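Local coordinates for protein terminase large subunit (Thermus phage G20c, PDB 5M1P) that packages viral DNA as the ATP-driven motor subunit of the terminase and cuts the genome with its metal-dependent nuclease domain to start and end packaging, at residues Gly23-Val28 with Ser84-His89; Phe52-Leu57 with Ala61-Glu66. All coordinates share one frame; numbering follows the deposited sequence.

Both contacts lie in the RNase H-like nuclease fold: contact 2 within the central sheet, contact 1 between that sheet and the helix packed on it. Contact 2 is the hairpin of strands 49-56 and 61-69; contact 1 ties the next strand, 25-27, to the end of helix 73-86. Their centres are 8 Å apart and they touch directly: L26 N reaches L65 O at 2.8 Å, a probable backbone hydrogen bond between neighbouring strands, and the OH of Y87 packs on CB of C64. The side chain of F52 in contact 2 is about 8 Å from the calcium ion and about 6 Å from that of D42, a metal-binding residue, whereas contact 1 lies away from the metal site and is structural.

Contact 1: Gly23-Val28 with Ser84-His89; sequences GTRLVV and SEDYGH
R25 reaches from strand 25-27 to D86 at the end of helix 73-86, a salt bridge between the sheet and the helix packed on it in the RNase H-like fold. The guanidinium meets the acid end-on, with both terminal nitrogens on one oxygen: NH1 to OD2 of D86 is 2.7 Å and NH2 to the same OD2 is 2.9 Å. OD2 lies in the guanidinium plane and is met nearly along its C-O axis; because two N-H groups share it, each bond is bent (150° and 138°). The carboxylate plane is turned 63° from the guanidinium. Beside the bridge, Y87, the first residue to leave the helical conformation, sends its ring back toward the strand. There V27, a beta-branched residue at home on a strand, offers a methyl to the tyrosine's end, CG1 lying 4.1 Å from OH of Y87. Arginine suits its place because its long chain, extended from CG to NE, spans the gap between backbones; its stem packs on A82 and L83 of the helix and on C64. The ring of Y87 also meets Y37, and its length carries the polar end to the backbone of E29, where OH hydrogen-bonds to the carbonyl O.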
loop_
_atom_site.group_PDB
_atom_site.type_symbol
_atom_site.label_atom_id
_atom_site.label_comp_id
_atom_site.label_asym_id
_atom_site.label_seq_id
_atom_site.Cartn_x
_atom_site.Cartn_y
_atom_site.Cartn_z
ATOM N N GLY A 23 -10.678 -14.902 -1.301
ATOM C CA GLY A 23 -11.044 -14.349 0.003
ATOM C C GLY A 23 -10.669 -12.882 0.089
ATOM O O GLY A 23 -11.130 -12.073 -0.711
ATOM N N THR A 24 -9.805 -12.550 1.051
ATOM C CA THR A 24 -9.329 -11.182 1.236
ATOM C C THR A 24 -8.202 -10.786 0.271
ATOM O O THR A 24 -7.776 -9.631 0.280
ATOM C CB THR A 24 -8.851 -10.965 2.688
ATOM O OG1 THR A 24 -7.848 -11.927 3.016
ATOM C CG2 THR A 24 -10.016 -11.107 3.665
ATOM N N ARG A 25 -7.720 -11.730 -0.543
ATOM C CA ARG A 25 -6.640 -11.455 -1.495
ATOM C C ARG A 25 -7.136 -11.259 -2.911
ATOM O O ARG A 25 -7.998 -12.001 -3.373
ATOM C CB ARG A 25 -5.643 -12.601 -1.540
ATOM C CG ARG A 25 -4.959 -12.899 -0.227
ATOM C CD ARG A 25 -3.890 -13.942 -0.463
ATOM N NE ARG A 25 -3.137 -14.238 0.738
ATOM C CZ ARG A 25 -2.026 -14.975 0.766
ATOM N NH1 ARG A 25 -1.532 -15.508 -0.349
ATOM N NH2 ARG A 25 -1.395 -15.175 1.915
ATOM N N LEU A 26 -6.542 -10.293 -3.601
ATOM C CA LEU A 26 -6.634 -10.186 -5.049
ATOM C C LEU A 26 -5.308 -10.659 -5.612
ATOM O O LEU A 26 -4.299 -9.973 -5.467
ATOM C CB LEU A 26 -6.901 -8.743 -5.472
ATOM C CG LEU A 26 -8.130 -8.066 -4.859
ATOM C CD1 LEU A 26 -8.436 -6.760 -5.586
ATOM C CD2 LEU A 26 -9.332 -8.991 -4.823
ATOM N N VAL A 27 -5.300 -11.816 -6.265
ATOM C CA VAL A 27 -4.047 -12.443 -6.681
ATOM C C VAL A 27 -3.916 -12.246 -8.172
ATOM O O VAL A 27 -4.709 -12.789 -8.939
ATOM C CB VAL A 27 -3.995 -13.948 -6.346
ATOM C CG1 VAL A 27 -2.631 -14.540 -6.718
ATOM C CG2 VAL A 27 -4.262 -14.162 -4.863
ATOM N N VAL A 28 -2.917 -11.461 -8.567
ATOM C CA VAL A 28 -2.605 -11.221 -9.971
ATOM C C VAL A 28 -1.715 -12.342 -10.484
ATOM O O VAL A 28 -1.940 -12.902 -11.565
ATOM C CB VAL A 28 -1.908 -9.860 -10.172
ATOM C CG1 VAL A 28 -1.485 -9.681 -11.620
ATOM C CG2 VAL A 28 -2.857 -8.733 -9.784
ATOM N N SER A 84 4.327 -12.721 3.147
ATOM C CA SER A 84 5.771 -12.655 3.043
ATOM C C SER A 84 6.340 -14.026 2.673
ATOM O O SER A 84 7.131 -14.141 1.738
ATOM C CB SER A 84 6.387 -12.173 4.352
ATOM O OG SER A 84 7.793 -12.250 4.307
ATOM N N GLU A 85 5.907 -15.056 3.394
ATOM C CA GLU A 85 6.376 -16.411 3.130
ATOM C C GLU A 85 5.966 -16.897 1.737
ATOM O O GLU A 85 6.771 -17.509 1.035
ATOM C CB GLU A 85 5.896 -17.368 4.230
ATOM C CG GLU A 85 6.601 -17.151 5.565
ATOM C CD GLU A 85 6.096 -18.056 6.673
ATOM O OE1 GLU A 85 6.525 -17.849 7.828
ATOM O OE2 GLU A 85 5.255 -18.949 6.419
ATOM N N ASP A 86 4.735 -16.587 1.320
ATOM C CA ASP A 86 4.255 -16.989 0.001
ATOM C C ASP A 86 5.136 -16.411 -1.100
ATOM O O ASP A 86 5.356 -17.063 -2.108
ATOM C CB ASP A 86 2.822 -16.509 -0.247
ATOM C CG ASP A 86 1.758 -17.244 0.588
ATOM O OD1 ASP A 86 2.021 -18.293 1.197
ATOM O OD2 ASP A 86 0.617 -16.750 0.612
ATOM N N TYR A 87 5.614 -15.181 -0.915
ATOM C CA TYR A 87 6.459 -14.489 -1.899
ATOM C C TYR A 87 7.953 -14.471 -1.536
ATOM O O TYR A 87 8.671 -13.487 -1.756
ATOM C CB TYR A 87 5.874 -13.103 -2.193
ATOM C CG TYR A 87 4.590 -13.214 -2.985
ATOM C CD1 TYR A 87 3.347 -13.339 -2.354
ATOM C CD2 TYR A 87 4.619 -13.239 -4.371
ATOM C CE1 TYR A 87 2.175 -13.465 -3.093
ATOM C CE2 TYR A 87 3.457 -13.352 -5.101
ATOM C CZ TYR A 87 2.236 -13.475 -4.465
ATOM O OH TYR A 87 1.084 -13.606 -5.196
ATOM N N GLY A 88 8.431 -15.607 -1.032
ATOM C CA GLY A 88 9.863 -15.850 -0.882
ATOM C C GLY A 88 10.513 -15.063 0.232
ATOM O O GLY A 88 11.618 -14.540 0.068
ATOM N N HIS A 89 9.801 -14.956 1.355
ATOM C CA HIS A 89 10.184 -14.103 2.480
ATOM C C HIS A 89 10.349 -12.665 2.035
ATOM O O HIS A 89 11.343 -12.008 2.327
ATOM C CB HIS A 89 11.441 -14.632 3.187
ATOM C CG HIS A 89 11.226 -15.943 3.863
ATOM N ND1 HIS A 89 11.703 -17.129 3.353
ATOM C CD2 HIS A 89 10.550 -16.260 4.993
ATOM C CE1 HIS A 89 11.345 -18.121 4.150
ATOM N NE2 HIS A 89 10.648 -17.620 5.154
#

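Contact 2: Phe52-Leu57 with Ala61-Glu66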
loop_
_atom_site.group_PDB
_atom_site.type_symbol
_atom_site.label_atom_id
_atom_site.label_comp_id
_atom_site.label_asym_id
_atom_site.label_seq_id
_atom_site.Cartn_x
_atom_site.Cartn_y
_atom_site.Cartn_z
ATOM N N PHE A 52 -2.230 -4.752 2.358
ATOM C CA PHE A 52 -0.895 -5.286 2.135
ATOM C C PHE A 52 -0.726 -5.478 0.636
ATOM O O PHE A 52 -1.475 -6.240 0.036
ATOM C CB PHE A 52 -0.699 -6.630 2.861
ATOM C CG PHE A 52 -1.075 -6.618 4.324
ATOM C CD1 PHE A 52 -0.857 -5.501 5.118
ATOM C CD2 PHE A 52 -1.631 -7.749 4.912
ATOM C CE1 PHE A 52 -1.200 -5.492 6.458
ATOM C CE2 PHE A 52 -1.964 -7.746 6.257
ATOM C CZ PHE A 52 -1.759 -6.620 7.026
ATOM N N SER A 53 0.242 -4.778 0.049
ATOM C CA SER A 53 0.447 -4.773 -1.397
ATOM C C SER A 53 1.778 -5.435 -1.725
ATOM O O SER A 53 2.829 -4.877 -1.432
ATOM C CB SER A 53 0.425 -3.347 -1.927
ATOM O OG SER A 53 -0.843 -2.752 -1.720
ATOM N N VAL A 54 1.722 -6.595 -2.365
ATOM C CA VAL A 54 2.907 -7.344 -2.751
ATOM C C VAL A 54 3.375 -6.862 -4.120
ATOM O O VAL A 54 2.661 -7.036 -5.116
ATOM C CB VAL A 54 2.620 -8.858 -2.802
ATOM C CG1 VAL A 54 3.904 -9.615 -3.087
ATOM C CG2 VAL A 54 2.005 -9.364 -1.502
ATOM N N LEU A 55 4.571 -6.273 -4.158
ATOM C CA LEU A 55 5.183 -5.714 -5.360
ATOM C C LEU A 55 6.355 -6.556 -5.819
ATOM O O LEU A 55 7.267 -6.830 -5.059
ATOM C CB LEU A 55 5.662 -4.297 -5.075
ATOM C CG LEU A 55 6.391 -3.564 -6.196
ATOM C CD1 LEU A 55 5.535 -3.477 -7.450
ATOM C CD2 LEU A 55 6.772 -2.179 -5.721
ATOM N N ASP A 56 6.298 -6.981 -7.069
ATOM C CA ASP A 56 7.424 -7.636 -7.720
ATOM C C ASP A 56 8.412 -6.531 -8.117
ATOM O O ASP A 56 8.125 -5.709 -9.008
ATOM C CB ASP A 56 6.906 -8.391 -8.944
ATOM C CG ASP A 56 7.984 -9.142 -9.696
ATOM O OD1 ASP A 56 9.150 -8.690 -9.739
ATOM O OD2 ASP A 56 7.636 -10.169 -10.316
ATOM N N LEU A 57 9.554 -6.484 -7.437
ATOM C CA LEU A 57 10.529 -5.418 -7.661
ATOM C C LEU A 57 11.327 -5.585 -8.959
ATOM O O LEU A 57 12.003 -4.649 -9.384
ATOM C CB LEU A 57 11.469 -5.298 -6.460
ATOM C CG LEU A 57 10.834 -4.783 -5.169
ATOM C CD1 LEU A 57 11.772 -4.981 -3.991
ATOM C CD2 LEU A 57 10.438 -3.328 -5.281
ATOM N N ALA A 61 5.229 -4.669 -10.944
ATOM C CA ALA A 61 3.814 -5.020 -10.903
ATOM C C ALA A 61 3.396 -5.565 -9.550
ATOM O O ALA A 61 4.115 -6.341 -8.927
ATOM C CB ALA A 61 3.488 -6.027 -11.992
ATOM N N ILE A 62 2.218 -5.151 -9.099
ATOM C CA ILE A 62 1.601 -5.738 -7.930
ATOM C C ILE A 62 1.197 -7.171 -8.272
ATOM O O ILE A 62 0.491 -7.420 -9.263
ATOM C CB ILE A 62 0.375 -4.922 -7.465
ATOM C CG1 ILE A 62 0.794 -3.516 -7.013
ATOM C CG2 ILE A 62 -0.407 -5.659 -6.388
ATOM C CD1 ILE A 62 1.750 -3.486 -5.839
ATOM N N ALA A 63 1.688 -8.114 -7.475
ATOM C CA ALA A 63 1.390 -9.538 -7.641
ATOM C C ALA A 63 0.176 -9.962 -6.832
ATOM O O ALA A 63 -0.528 -10.902 -7.203
ATOM C CB ALA A 63 2.593 -10.371 -7.231
ATOM N N CYS A 64 -0.070 -9.289 -5.700
ATOM C CA CYS A 64 -1.142 -9.665 -4.793
ATOM C C CYS A 64 -1.455 -8.463 -3.919
ATOM O O CYS A 64 -0.533 -7.734 -3.534
ATOM C CB CYS A 64 -0.675 -10.836 -3.929
ATOM S SG CYS A 64 -1.953 -11.499 -2.854
ATOM N N LEU A 65 -2.730 -8.242 -3.636
ATOM C CA LEU A 65 -3.129 -7.192 -2.708
ATOM C C LEU A 65 -4.150 -7.770 -1.753
ATOM O O LEU A 65 -5.145 -8.322 -2.195
ATOM C CB LEU A 65 -3.707 -6.012 -3.485
ATOM C CG LEU A 65 -4.050 -4.795 -2.605
ATOM C CD1 LEU A 65 -3.730 -3.514 -3.359
ATOM C CD2 LEU A 65 -5.490 -4.799 -2.128
ATOM N N GLU A 66 -3.893 -7.665 -0.450
ATOM C CA GLU A 66 -4.804 -8.173 0.565
ATOM C C GLU A 66 -5.356 -6.993 1.328
ATOM O O GLU A 66 -4.600 -6.100 1.715
ATOM C CB GLU A 66 -4.094 -9.147 1.510
ATOM C CG GLU A 66 -5.041 -9.804 2.504
ATOM C CD GLU A 66 -4.489 -11.065 3.137
ATOM O OE1 GLU A 66 -3.282 -11.334 3.016
ATOM O OE2 GLU A 66 -5.291 -11.807 3.746
#
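F52 and E66 form a hydrogen-bonded pair of an antiparallel beta hairpin, each bonding to the other's backbone: F52 N to E66 O and E66 N to F52 O are both 2.8 Å and nearly straight. Further along, V54 N donates to C64 O, but V54 O accepts from A63 N at 2.8 Å. Two residues, A63 and C64, thus face the single residue V54. This is a classic beta bulge, and A63 has the nearly helical backbone (phi/psi -91/-30°) expected of its first position. Beyond the bulge, D56 N bonds to A61 O at 2.9 Å. The CA-H groups of L65 and I62 add close approaches to F52 O and V54 O.

Side-chain packing follows the two faces. V54 holds CG1 anti to its backbone N (chi1 -175°), which puts CG2 beside that N and against CB of C64 at 3.9 Å, branched valine and small cysteine fitting side by side. On the other face I62 CD1 comes within 4.1 Å of L55 CB, and a methyl of L65, CD1, rests 3.4 Å from the hydroxyl oxygen OG of S53.

The polar ends find partners elsewhere: S53 OG, on a side chain small enough for a strand-helix interface, bonds to S181 OG, D56 OD2 to H35 ND1 and E66 OE2 to T24 OG1. Helix 177-186 covers the face of S53, L55 and I62 through L182, A185 and Y186. On the opposite face F52 packs against L80 and L83 of helix 73-86, and Y87 covers V54, A63 and C64; strands 37-42 and 25-27 flank the hairpin within the sheet.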